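Local coordinates for cytoplasmic protein (Cryptococcus neoformans var. grubii serotype A, PDB 7LPO) that probably hydrolyses steryl beta-glucosides, releasing glucose from the sterol, as a fungal member of glycoside hydrolase family 5, at residues I269-E274 with F426-V431; L711-Y716 with L730-T735; A111-Y116 with W353-G358; D312-N317 with G326-I331; N32-V37 with A672-P677. One frame throughout, in Å; residues are numbered along the deposited sequence.

Interaction 1 (I269-E274 with F426-V431); sequences INEPGE and FIQAPV
The backbones of Glu-271 and Pro-430 come closest, with CA atoms 5.6 Å apart, and the two segments do not pair as strands with each other; Glu-271 has a positive phi of 33°. The direct link is a hydrogen bond from Glu-271 N to Gln-428 OE1 (2.9 Å). It is fairly straight at the hydrogen (162°), but the donor stands above the amide's carbonyl plane. Gln-428 reaches it with an extended side chain whose CG is anti to the backbone N. The same OE1 lies 3.4 Å from Glu-271 CG, and Val-431 CG2 packs 3.6 Å from that CG, so both residues flank the glutamate stem. Pro-272 CG and Pro-430 CG touch at 4.2 Å, the two side chains crossing at about a right angle. Three waters bridge the segments; one donates to both Ile-269 O (2.6 Å) and Gln-428 O. Glu-271 OE2 bonds to His-452 and to a bound Tris molecule, probably from the crystallisation liquor, which may mark a pocket. The Asn-Glu-Pro sequence matches the GH5 signature carrying the acid/base glutamate, consistent with an active-site role. The contact follows the parallel barrel strands 263-267 and 424-427, with Glu-521 of strand 518-522 against Glu-271 and helix 400-419 against both prolines.

Interaction 2 (L711-Y716 with L730-T735); sequences LPFVHY and LSLDVT
Phe-713, Leu-732 and Tyr-716 carry most of this contact, in which a short helical turn, 713-716, packs on the run leading into strand 734-738, an outermost strand of an antiparallel sheet in the GH5 C-terminal domain. The Phe-713 ring receives Leu-730 CB over the centre of one face, a CH-pi contact with the carbon 3.6 Å from the centroid and 12° off the ring normal. Leu-730 CD1 adds a touch at Phe-713 CD2. Leu-732 divides its two methyls: CD2 presses against Tyr-716 CB at 3.4 Å and also meets Phe-713 CD1 at 3.9 Å, while CD1 packs on Leu-711 CB, also at 3.9 Å. CG of Leu-732 lies anti to its carbonyl carbon (chi1 -69°), and both methyls branch from it. Val-734 CG1 also approaches Tyr-716 CB, to 3.5 Å. The tyrosine hydroxyl bonds elsewhere, to Thr-687 O, and Val-768 of strand 761-770 backs Leu-711, Tyr-716 and Val-734. Pro-712, at the N-cap position, lends its carbonyl to the amides of both His-715 and Tyr-716. Across the contact, Asp-733 N donates to Tyr-716 O at 3.0 Å, with 174° at the hydrogen.

Interaction 3 (A111-Y116 with W353-G358); sequences AGPKEY and WGWTRG
Glu-115 N donates to Gly-112 O (2.9 Å), closing the type II beta turn that offers Gly-112 and Pro-113 to Trp-353 and Trp-355. Gly-112 leaves the preceding helix with a phi of 147°, backbone angles at which a CB would jam against the carbonyl before it; its bare CA lies 3.9 Å from Trp-353 CE3. Ala-111 O sits at the edge of the same indole, near its plane and 3.5 Å from CZ3. Pro-113 touches both tryptophan residues: its CD lies 3.9 Å from Trp-353 O and 4.3 Å from Trp-353 CB, while its CG meets the rim of Trp-355, 3.9 Å from CZ3. That proline carbon is near the plane of the second indole, an edge contact rather than a stack. Trp-159 of helix 159-163 touches Pro-113 and both indoles, and His-239 of helix 232-254 also meets Pro-113. No hydrogen bond crosses between 111-116 and 353-358. The two loops, each following a short helix, are therefore matched by shape and van der Waals contact, with perhaps a slight electrostatic gain where a carbonyl oxygen faces an aromatic C-H.

Interaction 4 (D312-N317 with G326-I331); sequences DVQAWN and GSRQTI
Val-313 and Gln-329 form a hydrogen-bonded antiparallel pair, Val-313 N to Gln-329 O and Gln-329 N to Val-313 O both measuring 2.8 Å and nearly straight. Further along, Gly-326 N donates to Ala-315 O at 2.8 Å, while Ala-315 N makes only a weak bond to Ser-327 O, so the two polar atoms of Ala-315 address successive residues. Arg-328 grips the backbone oxygen Asp-312 O side-on with two nitrogens, NE (3.3 Å) and NH2 (3.2 Å), both from the same face of that carbonyl. A bend at chi3 (99°) carries NE there. Asp-312 OD2 adds a long salt bridge in which charge alone acts, since no N-H points at the oxygen. Over one guanidinium face lies Gln-314 CG, 3.8 Å above the plane, the two side chains running side by side the same way; a water joins Gln-314 OE1 to Arg-328 NH2. The sheet face bearing Val-313 and Gln-329 has Val-313 CG2 against Ile-331 CD1 (3.8 Å) and Ala-315 CB near Gln-329 NE2 (3.5 Å), with Pro-295 of strand 294-295 touching Val-313, Gln-329 and Ile-331. The directions of 312-317 and 326-331, differing by 142°, and a two-residue link between 311-319 and 322-331 define a twisted surface beta hairpin.

Interaction 5 (N32-V37 with A672-P677); sequences NGRSLV and ATVGIP
Ser-35 and Thr-673 form a hydrogen-bonded antiparallel pair: Ser-35 N donates to Thr-673 O at 2.7 Å and Thr-673 N to Ser-35 O at 2.8 Å. Both bonds are bent, at 140° and 136° at the hydrogen. Leu-36 and Ala-672 are the adjoining non-hydrogen-bonded pair.

Side-chain and water bonds extend this pairing. Ser-35 OG, placed anti to its carbonyl carbon, donates to Gly-675 O at 2.7 Å and so reaches into the link between strand 669-673 and strand 676-682. A water donates to Ser-35 O and accepts from Thr-673 OG1, a hydroxyl that also bonds to Tyr-691. Ser-35 O thus receives a backbone amide and a water.

The packing is of two kinds. The Ala-672 methyl lies over the centre of one guanidinium face of Arg-34, 3.4 Å from CZ, while NH1 pairs with Glu-708 and bonds to the carbonyl of Tyr-706, and NE pairs with Asp-30. The same methyl touches Leu-36 CD2 at 3.6 Å. On the face bearing Ser-35 and Thr-673, Pro-677 CD approaches Ser-35 CB at 3.8 Å, and Ile-676 CD1 lies close to the serine hydroxyl.

Together these join strand 35-43, which pairs with parallel barrel strands, to the GH5 C-terminal domain. Ser-35 bonds the C-terminal domain twice just after the corner at Ala-672, by main chain to Thr-673 and by hydroxyl to Gly-675, and the bonds to Arg-34 probably hold its flat group in place over the alanine methyl.

Overall arrangement
Reading from the N terminus, interaction 5 opens first, at 32-37, and closes only at 672-677, so interactions 1, 3 and 4 all fall within its span. Interaction 3 opens next, at 111-116; interaction 1 opens at 269-274, before 353-358 closes interaction 3, and itself closes at 426-431, so these two cross. The hairpin of interaction 4 lies within both. Interaction 2 follows in series, after interaction 5 has closed. Interaction 1 lies nearest the chain's centre, beside the bound Tris; interactions 3 and 4 tie outlying loops and a surface hairpin, about 39 Å apart between centres. Interaction 5 joins strand 35-43 to the C-terminal domain, and interaction 2 lies within that domain.

Interaction 1 (I269-E274 with F426-V431)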
# COMPACT_ATOMS: atom_id res chain seq x y z
N ILE A 269 9.96 0.35 2.31
CA ILE A 269 9.67 -0.23 1.00
C ILE A 269 8.33 -0.95 1.04
O ILE A 269 8.07 -1.76 1.93
CB ILE A 269 10.80 -1.17 0.58
CG1 ILE A 269 10.51 -1.75 -0.81
CG2 ILE A 269 11.00 -2.28 1.58
CD1 ILE A 269 11.74 -2.38 -1.45
N ASN A 270 7.50 -0.68 0.05
CA ASN A 270 6.13 -1.16 0.05
C ASN A 270 6.07 -2.68 -0.14
O ASN A 270 6.75 -3.23 -1.01
CB ASN A 270 5.33 -0.47 -1.05
CG ASN A 270 3.87 -0.86 -1.04
OD1 ASN A 270 3.12 -0.46 -0.15
ND2 ASN A 270 3.45 -1.65 -2.03
N GLU A 271 5.25 -3.34 0.69
CA GLU A 271 4.90 -4.76 0.60
C GLU A 271 6.03 -5.62 0.07
O GLU A 271 5.89 -6.29 -0.97
CB GLU A 271 3.65 -4.92 -0.27
CG GLU A 271 2.44 -4.20 0.35
CD GLU A 271 1.12 -4.54 -0.31
OE1 GLU A 271 1.11 -5.27 -1.33
OE2 GLU A 271 0.08 -4.06 0.21
N PRO A 272 7.14 -5.68 0.78
CA PRO A 272 8.33 -6.35 0.23
C PRO A 272 8.14 -7.85 0.07
O PRO A 272 7.54 -8.51 0.92
CB PRO A 272 9.41 -6.04 1.27
CG PRO A 272 8.65 -5.80 2.54
CD PRO A 272 7.37 -5.12 2.12
N GLY A 273 8.68 -8.39 -1.02
CA GLY A 273 8.63 -9.82 -1.23
C GLY A 273 9.63 -10.57 -0.37
O GLY A 273 10.70 -10.05 -0.03
N GLU A 274 9.27 -11.80 -0.01
CA GLU A 274 10.12 -12.66 0.81
C GLU A 274 10.95 -13.62 -0.03
O GLU A 274 11.78 -14.35 0.52
CB GLU A 274 9.27 -13.45 1.81
CG GLU A 274 8.12 -12.64 2.41
CD GLU A 274 7.51 -13.28 3.67
OE1 GLU A 274 6.94 -12.53 4.50
OE2 GLU A 274 7.60 -14.52 3.83
N PHE A 426 7.51 5.46 9.28
CA PHE A 426 6.31 4.67 9.08
C PHE A 426 6.75 3.25 8.77
O PHE A 426 7.29 2.98 7.70
CB PHE A 426 5.45 5.27 7.98
CG PHE A 426 4.77 6.56 8.37
CD1 PHE A 426 3.53 6.55 8.98
CD2 PHE A 426 5.38 7.78 8.14
CE1 PHE A 426 2.92 7.72 9.35
CE2 PHE A 426 4.76 8.97 8.49
CZ PHE A 426 3.53 8.94 9.10
N ILE A 427 6.55 2.37 9.74
CA ILE A 427 7.13 1.03 9.72
C ILE A 427 6.11 0.08 9.12
O ILE A 427 5.08 -0.21 9.73
CB ILE A 427 7.55 0.58 11.12
CG1 ILE A 427 8.71 1.47 11.61
CG2 ILE A 427 7.96 -0.87 11.11
CD1 ILE A 427 8.63 1.80 13.07
N GLN A 428 6.39 -0.40 7.91
CA GLN A 428 5.50 -1.30 7.18
C GLN A 428 6.18 -2.66 7.15
O GLN A 428 6.99 -2.94 6.26
CB GLN A 428 5.22 -0.80 5.77
CG GLN A 428 4.02 -1.48 5.12
CD GLN A 428 4.05 -1.35 3.61
OE1 GLN A 428 3.72 -2.29 2.88
NE2 GLN A 428 4.42 -0.18 3.12
N ALA A 429 5.86 -3.49 8.13
CA ALA A 429 6.33 -4.86 8.13
C ALA A 429 5.81 -5.59 6.89
O ALA A 429 4.84 -5.15 6.27
CB ALA A 429 5.86 -5.59 9.39
N PRO A 430 6.46 -6.69 6.50
CA PRO A 430 5.95 -7.47 5.37
C PRO A 430 4.50 -7.90 5.57
O PRO A 430 4.04 -8.15 6.69
CB PRO A 430 6.90 -8.67 5.32
CG PRO A 430 8.18 -8.16 5.93
CD PRO A 430 7.76 -7.18 7.00
N VAL A 431 3.79 -8.00 4.46
CA VAL A 431 2.36 -8.30 4.47
C VAL A 431 2.08 -9.51 5.35
O VAL A 431 2.78 -10.52 5.27
CB VAL A 431 1.87 -8.52 3.03
CG1 VAL A 431 0.53 -9.21 3.02
CG2 VAL A 431 1.77 -7.19 2.29
O HOH W 1 8.92 -2.31 4.37
O HOH W 2 5.21 -8.01 1.93
O HOH W 3 5.11 -10.96 3.80

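Interaction 2 (L711-Y716 with L730-T735)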
# COMPACT_ATOMS: atom_id res chain seq x y z
N LEU A 711 -17.72 17.32 9.62
CA LEU A 711 -19.08 16.86 9.32
C LEU A 711 -19.37 17.04 7.84
O LEU A 711 -19.55 18.18 7.38
CB LEU A 711 -20.10 17.61 10.17
CG LEU A 711 -20.00 17.46 11.68
CD1 LEU A 711 -20.98 18.42 12.34
CD2 LEU A 711 -20.26 16.04 12.14
N PRO A 712 -19.44 15.96 7.06
CA PRO A 712 -19.50 16.12 5.60
C PRO A 712 -20.87 16.60 5.10
O PRO A 712 -21.91 16.08 5.51
CB PRO A 712 -19.17 14.72 5.07
CG PRO A 712 -19.59 13.79 6.17
CD PRO A 712 -19.38 14.55 7.47
N PHE A 713 -20.83 17.58 4.20
CA PHE A 713 -22.02 17.94 3.43
C PHE A 713 -22.65 16.72 2.78
O PHE A 713 -23.87 16.67 2.59
CB PHE A 713 -21.67 18.94 2.32
CG PHE A 713 -21.32 20.31 2.81
CD1 PHE A 713 -21.98 20.89 3.88
CD2 PHE A 713 -20.33 21.04 2.18
CE1 PHE A 713 -21.66 22.16 4.32
CE2 PHE A 713 -20.00 22.30 2.61
CZ PHE A 713 -20.67 22.86 3.68
N VAL A 714 -21.83 15.74 2.39
CA VAL A 714 -22.31 14.53 1.74
C VAL A 714 -23.43 13.88 2.54
O VAL A 714 -24.37 13.32 1.97
CB VAL A 714 -21.14 13.56 1.52
CG1 VAL A 714 -21.63 12.15 1.39
CG2 VAL A 714 -20.34 13.96 0.31
N HIS A 715 -23.34 13.93 3.88
CA HIS A 715 -24.34 13.31 4.74
C HIS A 715 -25.23 14.30 5.47
O HIS A 715 -26.34 13.92 5.87
CB HIS A 715 -23.66 12.43 5.80
CG HIS A 715 -22.99 11.22 5.25
ND1 HIS A 715 -23.69 10.10 4.85
CD2 HIS A 715 -21.68 10.96 5.01
CE1 HIS A 715 -22.84 9.20 4.39
NE2 HIS A 715 -21.61 9.69 4.48
N TYR A 716 -24.78 15.53 5.69
CA TYR A 716 -25.42 16.42 6.64
C TYR A 716 -25.86 17.75 6.02
O TYR A 716 -26.37 18.61 6.74
CB TYR A 716 -24.47 16.68 7.81
CG TYR A 716 -24.15 15.44 8.63
CD1 TYR A 716 -25.13 14.80 9.38
CD2 TYR A 716 -22.87 14.91 8.65
CE1 TYR A 716 -24.84 13.67 10.13
CE2 TYR A 716 -22.57 13.78 9.41
CZ TYR A 716 -23.56 13.17 10.14
OH TYR A 716 -23.27 12.05 10.89
N LEU A 730 -23.81 25.56 0.25
CA LEU A 730 -23.96 24.35 1.03
C LEU A 730 -23.91 24.70 2.52
O LEU A 730 -23.11 25.54 2.94
CB LEU A 730 -22.88 23.34 0.68
CG LEU A 730 -23.01 22.75 -0.72
CD1 LEU A 730 -21.81 21.90 -1.09
CD2 LEU A 730 -24.29 21.94 -0.82
N SER A 731 -24.77 24.07 3.30
CA SER A 731 -24.89 24.40 4.71
C SER A 731 -25.39 23.18 5.48
O SER A 731 -26.27 22.45 5.01
CB SER A 731 -25.82 25.60 4.91
OG SER A 731 -26.28 25.71 6.24
N LEU A 732 -24.80 22.96 6.66
CA LEU A 732 -25.20 21.85 7.50
C LEU A 732 -26.55 22.12 8.14
O LEU A 732 -26.86 23.23 8.57
CB LEU A 732 -24.16 21.61 8.60
CG LEU A 732 -22.80 21.06 8.18
CD1 LEU A 732 -21.89 20.97 9.42
CD2 LEU A 732 -22.90 19.73 7.52
N ASP A 733 -27.37 21.07 8.20
CA ASP A 733 -28.68 21.10 8.86
C ASP A 733 -28.71 19.90 9.80
O ASP A 733 -29.22 18.83 9.44
CB ASP A 733 -29.83 21.07 7.83
CG ASP A 733 -31.20 21.31 8.47
OD1 ASP A 733 -31.24 21.73 9.64
OD2 ASP A 733 -32.23 21.08 7.81
N VAL A 734 -28.16 20.07 11.00
CA VAL A 734 -27.96 18.96 11.93
C VAL A 734 -28.48 19.31 13.31
O VAL A 734 -28.61 20.48 13.68
CB VAL A 734 -26.48 18.55 12.04
CG1 VAL A 734 -25.92 18.03 10.72
CG2 VAL A 734 -25.63 19.73 12.54
N THR A 735 -28.74 18.27 14.10
CA THR A 735 -29.01 18.36 15.52
C THR A 735 -27.83 17.76 16.27
O THR A 735 -27.37 16.67 15.92
CB THR A 735 -30.31 17.63 15.88
OG1 THR A 735 -31.43 18.38 15.41
CG2 THR A 735 -30.41 17.44 17.40

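Interaction 3 (A111-Y116 with W353-G358)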
# COMPACT_ATOMS: atom_id res chain seq x y z
N ALA A 111 17.17 5.64 -15.97
CA ALA A 111 18.23 5.86 -16.96
C ALA A 111 19.42 4.92 -16.78
O ALA A 111 20.15 4.68 -17.74
CB ALA A 111 18.72 7.31 -16.89
N GLY A 112 19.64 4.40 -15.58
CA GLY A 112 20.75 3.52 -15.31
C GLY A 112 21.25 3.72 -13.90
O GLY A 112 20.86 4.68 -13.22
N PRO A 113 22.12 2.82 -13.43
CA PRO A 113 22.66 2.97 -12.07
C PRO A 113 23.26 4.34 -11.83
O PRO A 113 24.16 4.78 -12.56
CB PRO A 113 23.73 1.87 -11.98
CG PRO A 113 23.46 0.94 -13.10
CD PRO A 113 22.67 1.66 -14.15
N LYS A 114 22.77 5.04 -10.80
CA LYS A 114 23.25 6.35 -10.38
C LYS A 114 23.00 7.44 -11.41
O LYS A 114 23.58 8.53 -11.31
CB LYS A 114 24.73 6.30 -10.00
CG LYS A 114 24.95 5.64 -8.65
CD LYS A 114 26.40 5.30 -8.40
CE LYS A 114 26.54 4.48 -7.12
NZ LYS A 114 27.95 4.43 -6.63
N GLU A 115 22.12 7.19 -12.38
CA GLU A 115 21.63 8.21 -13.31
C GLU A 115 20.24 8.60 -12.84
O GLU A 115 19.23 8.03 -13.26
CB GLU A 115 21.60 7.67 -14.74
CG GLU A 115 22.94 7.65 -15.45
CD GLU A 115 22.80 7.25 -16.92
OE1 GLU A 115 22.87 6.03 -17.23
OE2 GLU A 115 22.61 8.15 -17.78
N TYR A 116 20.16 9.58 -11.95
CA TYR A 116 18.92 9.94 -11.29
C TYR A 116 18.14 10.96 -12.10
O TYR A 116 18.71 11.94 -12.61
CB TYR A 116 19.20 10.47 -9.88
CG TYR A 116 19.95 9.50 -8.99
CD1 TYR A 116 19.35 8.31 -8.58
CD2 TYR A 116 21.25 9.76 -8.57
CE1 TYR A 116 20.03 7.41 -7.78
CE2 TYR A 116 21.93 8.87 -7.78
CZ TYR A 116 21.32 7.70 -7.38
OH TYR A 116 22.01 6.82 -6.59
N TRP A 353 24.79 -1.54 -19.17
CA TRP A 353 24.47 -0.68 -18.04
C TRP A 353 25.69 -0.32 -17.20
O TRP A 353 25.61 0.62 -16.41
CB TRP A 353 23.41 -1.36 -17.16
CG TRP A 353 22.13 -1.65 -17.91
CD1 TRP A 353 21.73 -2.86 -18.42
CD2 TRP A 353 21.11 -0.71 -18.25
NE1 TRP A 353 20.51 -2.72 -19.04
CE2 TRP A 353 20.11 -1.41 -18.95
CE3 TRP A 353 20.94 0.66 -18.02
CZ2 TRP A 353 18.95 -0.79 -19.42
CZ3 TRP A 353 19.79 1.27 -18.48
CH2 TRP A 353 18.81 0.55 -19.18
N GLY A 354 26.79 -1.04 -17.35
CA GLY A 354 28.06 -0.58 -16.82
C GLY A 354 28.46 -1.09 -15.44
O GLY A 354 28.99 -0.32 -14.64
N TRP A 355 28.24 -2.36 -15.16
CA TRP A 355 28.81 -3.00 -13.99
C TRP A 355 29.69 -4.16 -14.44
O TRP A 355 29.64 -4.59 -15.59
CB TRP A 355 27.72 -3.47 -13.00
CG TRP A 355 26.67 -4.34 -13.61
CD1 TRP A 355 26.80 -5.64 -14.00
CD2 TRP A 355 25.32 -3.96 -13.92
NE1 TRP A 355 25.61 -6.10 -14.52
CE2 TRP A 355 24.69 -5.09 -14.49
CE3 TRP A 355 24.59 -2.78 -13.77
CZ2 TRP A 355 23.36 -5.07 -14.91
CZ3 TRP A 355 23.27 -2.77 -14.18
CH2 TRP A 355 22.67 -3.91 -14.74
N THR A 356 30.50 -4.66 -13.51
CA THR A 356 31.33 -5.84 -13.74
C THR A 356 30.78 -7.00 -12.92
O THR A 356 30.67 -6.89 -11.69
CB THR A 356 32.79 -5.57 -13.36
OG1 THR A 356 33.27 -4.43 -14.09
CG2 THR A 356 33.67 -6.77 -13.69
N ARG A 357 30.46 -8.10 -13.58
CA ARG A 357 29.94 -9.28 -12.91
C ARG A 357 31.08 -10.23 -12.58
O ARG A 357 31.98 -10.45 -13.40
CB ARG A 357 28.91 -9.98 -13.79
CG ARG A 357 28.01 -10.95 -13.02
CD ARG A 357 27.11 -11.69 -13.97
NE ARG A 357 26.23 -10.80 -14.71
CZ ARG A 357 25.13 -10.23 -14.20
NH1 ARG A 357 24.79 -10.46 -12.94
NH2 ARG A 357 24.39 -9.44 -14.95
N GLY A 358 31.05 -10.77 -11.36
CA GLY A 358 32.12 -11.65 -10.91
C GLY A 358 32.14 -12.96 -11.66
O GLY A 358 31.15 -13.41 -12.24

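Interaction 4 (D312-N317 with G326-I331)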
# COMPACT_ATOMS: atom_id res chain seq x y z
N ASP A 312 4.16 -29.99 -15.78
CA ASP A 312 2.72 -30.07 -15.60
C ASP A 312 2.41 -29.58 -14.19
O ASP A 312 2.66 -30.28 -13.21
CB ASP A 312 2.25 -31.51 -15.80
CG ASP A 312 0.74 -31.61 -15.92
OD1 ASP A 312 0.11 -30.64 -16.40
OD2 ASP A 312 0.19 -32.68 -15.55
N VAL A 313 1.86 -28.37 -14.08
CA VAL A 313 1.74 -27.69 -12.80
C VAL A 313 0.29 -27.65 -12.35
O VAL A 313 -0.64 -27.61 -13.16
CB VAL A 313 2.32 -26.26 -12.86
CG1 VAL A 313 3.71 -26.28 -13.48
CG2 VAL A 313 1.41 -25.34 -13.65
N GLN A 314 0.11 -27.67 -11.03
CA GLN A 314 -1.21 -27.51 -10.44
C GLN A 314 -1.73 -26.10 -10.72
O GLN A 314 -0.99 -25.12 -10.66
CB GLN A 314 -1.15 -27.74 -8.92
CG GLN A 314 -0.36 -28.99 -8.50
CD GLN A 314 0.06 -28.97 -7.02
OE1 GLN A 314 1.20 -28.61 -6.69
NE2 GLN A 314 -0.85 -29.38 -6.13
N ALA A 315 -3.01 -26.01 -11.06
CA ALA A 315 -3.68 -24.72 -11.18
C ALA A 315 -4.71 -24.60 -10.08
O ALA A 315 -5.31 -25.59 -9.65
CB ALA A 315 -4.34 -24.55 -12.55
N TRP A 316 -4.92 -23.37 -9.62
CA TRP A 316 -5.77 -23.10 -8.47
C TRP A 316 -6.88 -22.13 -8.81
O TRP A 316 -6.65 -21.13 -9.50
CB TRP A 316 -4.95 -22.54 -7.31
CG TRP A 316 -4.06 -23.56 -6.72
CD1 TRP A 316 -2.84 -23.96 -7.18
CD2 TRP A 316 -4.33 -24.34 -5.56
NE1 TRP A 316 -2.33 -24.94 -6.36
CE2 TRP A 316 -3.23 -25.19 -5.36
CE3 TRP A 316 -5.40 -24.39 -4.67
CZ2 TRP A 316 -3.16 -26.09 -4.30
CZ3 TRP A 316 -5.34 -25.28 -3.62
CH2 TRP A 316 -4.22 -26.13 -3.44
N ASN A 317 -8.07 -22.40 -8.29
CA ASN A 317 -9.21 -21.50 -8.36
C ASN A 317 -9.44 -20.91 -6.98
O ASN A 317 -9.15 -21.54 -5.96
CB ASN A 317 -10.47 -22.22 -8.84
CG ASN A 317 -10.30 -22.85 -10.21
OD1 ASN A 317 -9.74 -22.24 -11.12
ND2 ASN A 317 -10.77 -24.09 -10.36
N GLY A 326 -7.81 -26.81 -9.27
CA GLY A 326 -8.49 -27.06 -10.52
C GLY A 326 -7.76 -28.12 -11.32
O GLY A 326 -7.22 -29.07 -10.75
N SER A 327 -7.72 -27.99 -12.64
CA SER A 327 -6.97 -28.94 -13.44
C SER A 327 -5.48 -28.59 -13.44
O SER A 327 -5.08 -27.47 -13.13
CB SER A 327 -7.49 -28.95 -14.88
OG SER A 327 -7.34 -27.67 -15.47
N ARG A 328 -4.66 -29.59 -13.76
CA ARG A 328 -3.25 -29.34 -14.01
C ARG A 328 -3.07 -28.81 -15.42
O ARG A 328 -3.84 -29.13 -16.33
CB ARG A 328 -2.44 -30.62 -13.81
CG ARG A 328 -2.30 -31.03 -12.36
CD ARG A 328 -1.25 -32.13 -12.18
NE ARG A 328 0.05 -31.62 -11.75
CZ ARG A 328 0.71 -32.05 -10.67
NH1 ARG A 328 0.20 -33.00 -9.92
NH2 ARG A 328 1.88 -31.51 -10.36
N GLN A 329 -2.06 -27.97 -15.60
CA GLN A 329 -1.78 -27.32 -16.87
C GLN A 329 -0.31 -27.51 -17.22
O GLN A 329 0.56 -27.36 -16.36
CB GLN A 329 -2.12 -25.83 -16.83
CG GLN A 329 -3.61 -25.55 -16.87
CD GLN A 329 -3.94 -24.08 -16.79
OE1 GLN A 329 -3.34 -23.26 -17.49
NE2 GLN A 329 -4.90 -23.74 -15.95
N THR A 330 -0.04 -27.84 -18.47
CA THR A 330 1.33 -27.98 -18.95
C THR A 330 1.87 -26.62 -19.36
O THR A 330 1.23 -25.90 -20.14
CB THR A 330 1.40 -28.97 -20.12
OG1 THR A 330 0.98 -30.26 -19.67
CG2 THR A 330 2.82 -29.05 -20.66
N ILE A 331 3.04 -26.27 -18.83
CA ILE A 331 3.81 -25.12 -19.28
C ILE A 331 5.04 -25.67 -19.98
O ILE A 331 5.80 -26.46 -19.41
CB ILE A 331 4.20 -24.20 -18.11
CG1 ILE A 331 2.94 -23.67 -17.41
CG2 ILE A 331 5.07 -23.05 -18.60
CD1 ILE A 331 3.22 -23.08 -16.04
O HOH W 4 3.35 -30.85 -7.64

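Interaction 5 (N32-V37 with A672-P677)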
# COMPACT_ATOMS: atom_id res chain seq x y z
N ASN A 32 -0.18 21.42 21.22
CA ASN A 32 -1.04 21.76 22.35
C ASN A 32 -1.67 20.53 22.99
O ASN A 32 -2.61 20.67 23.78
CB ASN A 32 -2.10 22.75 21.89
CG ASN A 32 -1.51 24.10 21.51
OD1 ASN A 32 -0.65 24.63 22.20
ND2 ASN A 32 -1.96 24.64 20.39
N GLY A 33 -1.17 19.34 22.67
CA GLY A 33 -1.61 18.12 23.30
C GLY A 33 -2.83 17.46 22.68
O GLY A 33 -3.27 16.42 23.18
N ARG A 34 -3.40 18.02 21.62
CA ARG A 34 -4.58 17.43 21.02
C ARG A 34 -4.23 16.14 20.28
O ARG A 34 -3.24 16.09 19.54
CB ARG A 34 -5.24 18.42 20.06
CG ARG A 34 -5.75 19.69 20.73
CD ARG A 34 -6.66 20.49 19.81
NE ARG A 34 -6.01 20.83 18.54
CZ ARG A 34 -6.64 21.36 17.49
NH1 ARG A 34 -7.94 21.61 17.55
NH2 ARG A 34 -5.97 21.63 16.38
N SER A 35 -5.03 15.10 20.49
CA SER A 35 -4.89 13.88 19.71
C SER A 35 -5.39 14.11 18.29
O SER A 35 -6.52 14.55 18.09
CB SER A 35 -5.67 12.74 20.35
OG SER A 35 -5.16 12.42 21.63
N LEU A 36 -4.55 13.81 17.31
CA LEU A 36 -4.88 14.01 15.91
C LEU A 36 -5.23 12.69 15.25
O LEU A 36 -4.64 11.65 15.55
CB LEU A 36 -3.71 14.65 15.16
CG LEU A 36 -3.17 15.96 15.73
CD1 LEU A 36 -1.95 16.42 14.96
CD2 LEU A 36 -4.25 17.04 15.74
N VAL A 37 -6.21 12.74 14.34
CA VAL A 37 -6.55 11.60 13.49
C VAL A 37 -6.29 12.01 12.05
O VAL A 37 -6.85 13.01 11.57
CB VAL A 37 -8.00 11.14 13.67
CG1 VAL A 37 -8.35 10.04 12.65
CG2 VAL A 37 -8.24 10.65 15.10
N ALA A 672 -9.14 16.58 15.48
CA ALA A 672 -8.25 16.90 16.59
C ALA A 672 -9.08 16.92 17.86
O ALA A 672 -10.19 17.46 17.88
CB ALA A 672 -7.54 18.24 16.39
N THR A 673 -8.53 16.32 18.92
CA THR A 673 -9.31 16.05 20.11
C THR A 673 -8.54 16.43 21.36
O THR A 673 -7.38 16.06 21.52
CB THR A 673 -9.69 14.57 20.19
OG1 THR A 673 -10.61 14.25 19.15
CG2 THR A 673 -10.33 14.27 21.53
N VAL A 674 -9.21 17.16 22.25
CA VAL A 674 -8.72 17.39 23.60
C VAL A 674 -9.06 16.13 24.39
O VAL A 674 -10.22 15.90 24.75
CB VAL A 674 -9.33 18.64 24.23
CG1 VAL A 674 -8.95 18.72 25.70
CG2 VAL A 674 -8.88 19.88 23.47
N GLY A 675 -8.06 15.30 24.66
CA GLY A 675 -8.28 13.99 25.22
C GLY A 675 -7.92 12.89 24.24
O GLY A 675 -7.23 13.11 23.24
N ILE A 676 -8.41 11.70 24.54
CA ILE A 676 -8.07 10.48 23.80
C ILE A 676 -9.33 9.97 23.11
O ILE A 676 -10.35 9.75 23.78
CB ILE A 676 -7.49 9.40 24.74
CG1 ILE A 676 -6.20 9.89 25.39
CG2 ILE A 676 -7.25 8.11 23.97
CD1 ILE A 676 -5.10 10.23 24.40
N PRO A 677 -9.31 9.76 21.79
CA PRO A 677 -10.48 9.16 21.14
C PRO A 677 -10.76 7.79 21.74
O PRO A 677 -9.88 6.94 21.84
CB PRO A 677 -10.06 9.05 19.66
CG PRO A 677 -8.89 9.98 19.50
CD PRO A 677 -8.21 10.02 20.84
O HOH W 5 -8.91 13.40 17.13